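PDB 4XJW: sialidase B from Streptococcus pneumoniae serotype 4, which cleaves terminal sialic acids from glycoproteins, glycolipids and oligosaccharides as a glycosyl hydrolase family 33 enzyme and intramolecular trans-sialidase. Local coordinates for residues A[261-266]-A[383-387]. The protein carries 1 engineered substitution. Residues are numbered along the deposited sequence; the frame is centred on the assembly and turned at random.
Sequences NDYEEQ and QYSVD
Y384 straddles Y263 with its backbone: its N donates to D262 O (2.9 Å), and its O accepts E264 N. That is a single parallel bridge between the 261-266 loop and strand 377-387. On top of it the CB of Y384 sits over the centre of the Y263 ring, 3.4 Å from the centroid, a CH-pi contact. The two rings are nearly parallel, at 17°, but offset, with little ring-on-ring overlap, and their hydroxyls go separate ways, Y263 to E395 and Y384 to D410. V386 CG1 closes in at the edge of the Y263 ring.

The side chain of Q383 reaches outward along the loop. CB skirts D262 O, CG lies between D262 O and N261 O, and CD comes near E264 N. With CG anti to the backbone N (chi1 -169°) and the chain extended, Q383 NE2 meets N261 O at 2.9 Å, in the amide plane. Q383 OE1 rests 3.5 Å from E264 CB. At the other end the Q266 amide acts like a neighbouring strand: OE1 accepts V386 N in the carbonyl plane at 2.7 Å, while NE2 donates to V386 O. Between them S385 OG donates to E264 OE1 at 2.6 Å, on the anti side of the carboxylate. N398 ND2 hydrogen-bonds to both Q383 OE1 and S385 OG. So two glutamine amides extend a one-residue bridge in both directions, pinning the irregular loop between strands 255-256 and 286-294 to a separate antiparallel sheet, away from the active site.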
ATOM      1  N   ASN A 261     -13.589  13.351   8.845  1.00 14.88           N
ATOM      2  CA  ASN A 261     -13.891  12.945  10.213  1.00 16.21           C
ATOM      3  C   ASN A 261     -15.304  12.423  10.405  1.00 14.50           C
ATOM      4  O   ASN A 261     -15.768  12.260  11.545  1.00 14.81           O
ATOM      5  CB  ASN A 261     -13.597  14.087  11.183  1.00 16.99           C
ATOM      6  CG  ASN A 261     -12.108  14.338  11.335  1.00 22.47           C
ATOM      7  OD1 ASN A 261     -11.323  13.397  11.485  1.00 27.21           O
ATOM      8  ND2 ASN A 261     -11.710  15.594  11.267  1.00 28.56           N
ATOM      9  N   ASP A 262     -15.972  12.133   9.292  1.00 15.04           N
ATOM     10  CA  ASP A 262     -17.302  11.549   9.352  1.00 14.09           C
ATOM     11  C   ASP A 262     -17.287  10.141   9.962  1.00 12.93           C
ATOM     12  O   ASP A 262     -18.265   9.722  10.587  1.00 15.20           O
ATOM     13  CB  ASP A 262     -17.996  11.565   7.976  1.00 12.75           C
ATOM     14  CG  ASP A 262     -17.124  11.020   6.837  1.00 13.51           C
ATOM     15  OD1 ASP A 262     -15.898  11.281   6.811  1.00 15.87           O
ATOM     16  OD2 ASP A 262     -17.692  10.369   5.930  1.00 15.48           O
ATOM     17  N   TYR A 263     -16.182   9.422   9.779  1.00 12.77           N
ATOM     18  CA  TYR A 263     -15.956   8.155  10.463  1.00 15.72           C
ATOM     19  C   TYR A 263     -14.715   8.228  11.344  1.00 12.24           C
ATOM     20  O   TYR A 263     -13.738   8.899  10.993  1.00 14.22           O
ATOM     21  CB  TYR A 263     -15.801   7.024   9.448  1.00 12.06           C
ATOM     22  CG  TYR A 263     -17.110   6.471   8.944  1.00 12.72           C
ATOM     23  CD1 TYR A 263     -18.017   7.286   8.271  1.00 13.93           C
ATOM     24  CD2 TYR A 263     -17.438   5.144   9.136  1.00 12.03           C
ATOM     25  CE1 TYR A 263     -19.221   6.793   7.795  1.00 14.16           C
ATOM     26  CE2 TYR A 263     -18.652   4.623   8.653  1.00 13.01           C
ATOM     27  CZ  TYR A 263     -19.534   5.463   7.991  1.00 15.13           C
ATOM     28  OH  TYR A 263     -20.738   4.980   7.525  1.00 15.34           O
ATOM     29  N   GLU A 264     -14.772   7.549  12.493  1.00 14.06           N
ATOM     30  CA  GLU A 264     -13.647   7.466  13.425  1.00 16.15           C
ATOM     31  C   GLU A 264     -12.424   6.797  12.785  1.00 16.12           C
ATOM     32  O   GLU A 264     -12.558   5.892  11.969  1.00 15.43           O
ATOM     33  CB  GLU A 264     -14.076   6.694  14.684  1.00 15.29           C
ATOM     34  CG  GLU A 264     -12.987   6.510  15.749  1.00 17.33           C
ATOM     35  CD  GLU A 264     -13.342   5.469  16.810  1.00 20.56           C
ATOM     36  OE1 GLU A 264     -14.325   4.720  16.633  1.00 22.23           O
ATOM     37  OE2 GLU A 264     -12.626   5.399  17.828  1.00 23.43           O
ATOM     38  N   GLU A 265     -11.231   7.250  13.159  1.00 17.97           N
ATOM     39  CA  GLU A 265     -10.008   6.565  12.758  1.00 14.64           C
ATOM     40  C   GLU A 265      -9.825   5.336  13.644  1.00 16.18           C
ATOM     41  O   GLU A 265      -9.367   5.451  14.789  1.00 18.96           O
ATOM     42  CB  GLU A 265      -8.807   7.507  12.891  1.00 15.41           C
ATOM     43  CG  GLU A 265      -8.860   8.717  11.958  1.00 19.44           C
ATOM     44  CD  GLU A 265      -8.283   9.973  12.606  1.00 25.94           C
ATOM     45  OE1 GLU A 265      -7.639   9.859  13.675  1.00 30.44           O
ATOM     46  OE2 GLU A 265      -8.477  11.069  12.048  1.00 25.46           O
ATOM     47  N   GLN A 266     -10.198   4.167  13.129  1.00 15.93           N
ATOM     48  CA  GLN A 266     -10.158   2.935  13.908  1.00 13.94           C
ATOM     49  C   GLN A 266      -9.144   1.957  13.356  1.00 15.69           C
ATOM     50  O   GLN A 266      -9.103   1.718  12.146  1.00 13.77           O
ATOM     51  CB  GLN A 266     -11.512   2.232  13.861  1.00 15.35           C
ATOM     52  CG  GLN A 266     -12.575   2.788  14.762  1.00 20.11           C
ATOM     53  CD  GLN A 266     -13.907   2.125  14.498  1.00 16.63           C
ATOM     54  OE1 GLN A 266     -14.691   2.604  13.688  1.00 16.61           O
ATOM     55  NE2 GLN A 266     -14.161   1.007  15.170  1.00 24.87           N
ATOM     56  N   GLN A 383     -20.678  11.380  14.299  1.00 13.98           N
ATOM     57  CA  GLN A 383     -19.671  10.508  13.696  1.00 13.13           C
ATOM     58  C   GLN A 383     -20.100   9.032  13.718  1.00 14.28           C
ATOM     59  O   GLN A 383     -20.901   8.619  14.563  1.00 16.20           O
ATOM     60  CB  GLN A 383     -18.343  10.702  14.433  1.00 15.74           C
ATOM     61  CG  GLN A 383     -17.121  10.063  13.758  1.00 15.71           C
ATOM     62  CD  GLN A 383     -15.852  10.226  14.580  1.00 18.70           C
ATOM     63  OE1 GLN A 383     -15.709   9.624  15.645  1.00 17.90           O
ATOM     64  NE2 GLN A 383     -14.926  11.042  14.089  1.00 16.15           N
ATOM     65  N   TYR A 384     -19.575   8.247  12.775  1.00 12.92           N
ATOM     66  CA  TYR A 384     -19.801   6.806  12.739  1.00 16.80           C
ATOM     67  C   TYR A 384     -18.561   6.038  13.174  1.00 14.93           C
ATOM     68  O   TYR A 384     -17.435   6.512  13.006  1.00 15.80           O
ATOM     69  CB  TYR A 384     -20.136   6.346  11.324  1.00 13.74           C
ATOM     70  CG  TYR A 384     -21.464   6.822  10.779  1.00 15.13           C
ATOM     71  CD1 TYR A 384     -21.572   8.051  10.138  1.00 14.76           C
ATOM     72  CD2 TYR A 384     -22.601   6.024  10.869  1.00 16.27           C
ATOM     73  CE1 TYR A 384     -22.782   8.483   9.616  1.00 17.47           C
ATOM     74  CE2 TYR A 384     -23.809   6.449  10.352  1.00 15.49           C
ATOM     75  CZ  TYR A 384     -23.895   7.674   9.726  1.00 18.80           C
ATOM     76  OH  TYR A 384     -25.102   8.100   9.209  1.00 22.04           O
ATOM     77  N   SER A 385     -18.786   4.840  13.704  1.00 14.19           N
ATOM     78  CA  SER A 385     -17.727   3.874  13.967  1.00 13.80           C
ATOM     79  C   SER A 385     -18.147   2.561  13.315  1.00 16.41           C
ATOM     80  O   SER A 385     -19.324   2.364  13.025  1.00 17.93           O
ATOM     81  CB  SER A 385     -17.547   3.667  15.465  1.00 16.47           C
ATOM     82  OG  SER A 385     -16.863   4.750  16.071  1.00 17.38           O
ATOM     83  N   VAL A 386     -17.196   1.660  13.089  1.00 15.18           N
ATOM     84  CA  VAL A 386     -17.513   0.361  12.502  1.00 14.53           C
ATOM     85  C   VAL A 386     -17.144  -0.797  13.424  1.00 16.21           C
ATOM     86  O   VAL A 386     -16.224  -0.693  14.224  1.00 15.99           O
ATOM     87  CB  VAL A 386     -16.852   0.173  11.119  1.00 15.99           C
ATOM     88  CG1 VAL A 386     -17.208   1.316  10.208  1.00 14.55           C
ATOM     89  CG2 VAL A 386     -15.344   0.031  11.250  1.00 16.88           C
ATOM     90  N   ASP A 387     -17.862  -1.908  13.308  1.00 16.52           N
ATOM     91  CA  ASP A 387     -17.518  -3.105  14.074  1.00 17.43           C
ATOM     92  C   ASP A 387     -18.069  -4.358  13.399  1.00 15.75           C
ATOM     93  O   ASP A 387     -18.947  -4.283  12.533  1.00 16.90           O
ATOM     94  CB  ASP A 387     -18.055  -3.020  15.506  1.00 18.03           C
ATOM     95  CG  ASP A 387     -19.557  -3.219  15.576  1.00 21.35           C
ATOM     96  OD1 ASP A 387     -20.001  -4.386  15.659  1.00 20.59           O
ATOM     97  OD2 ASP A 387     -20.292  -2.210  15.542  1.00 25.33           O
TER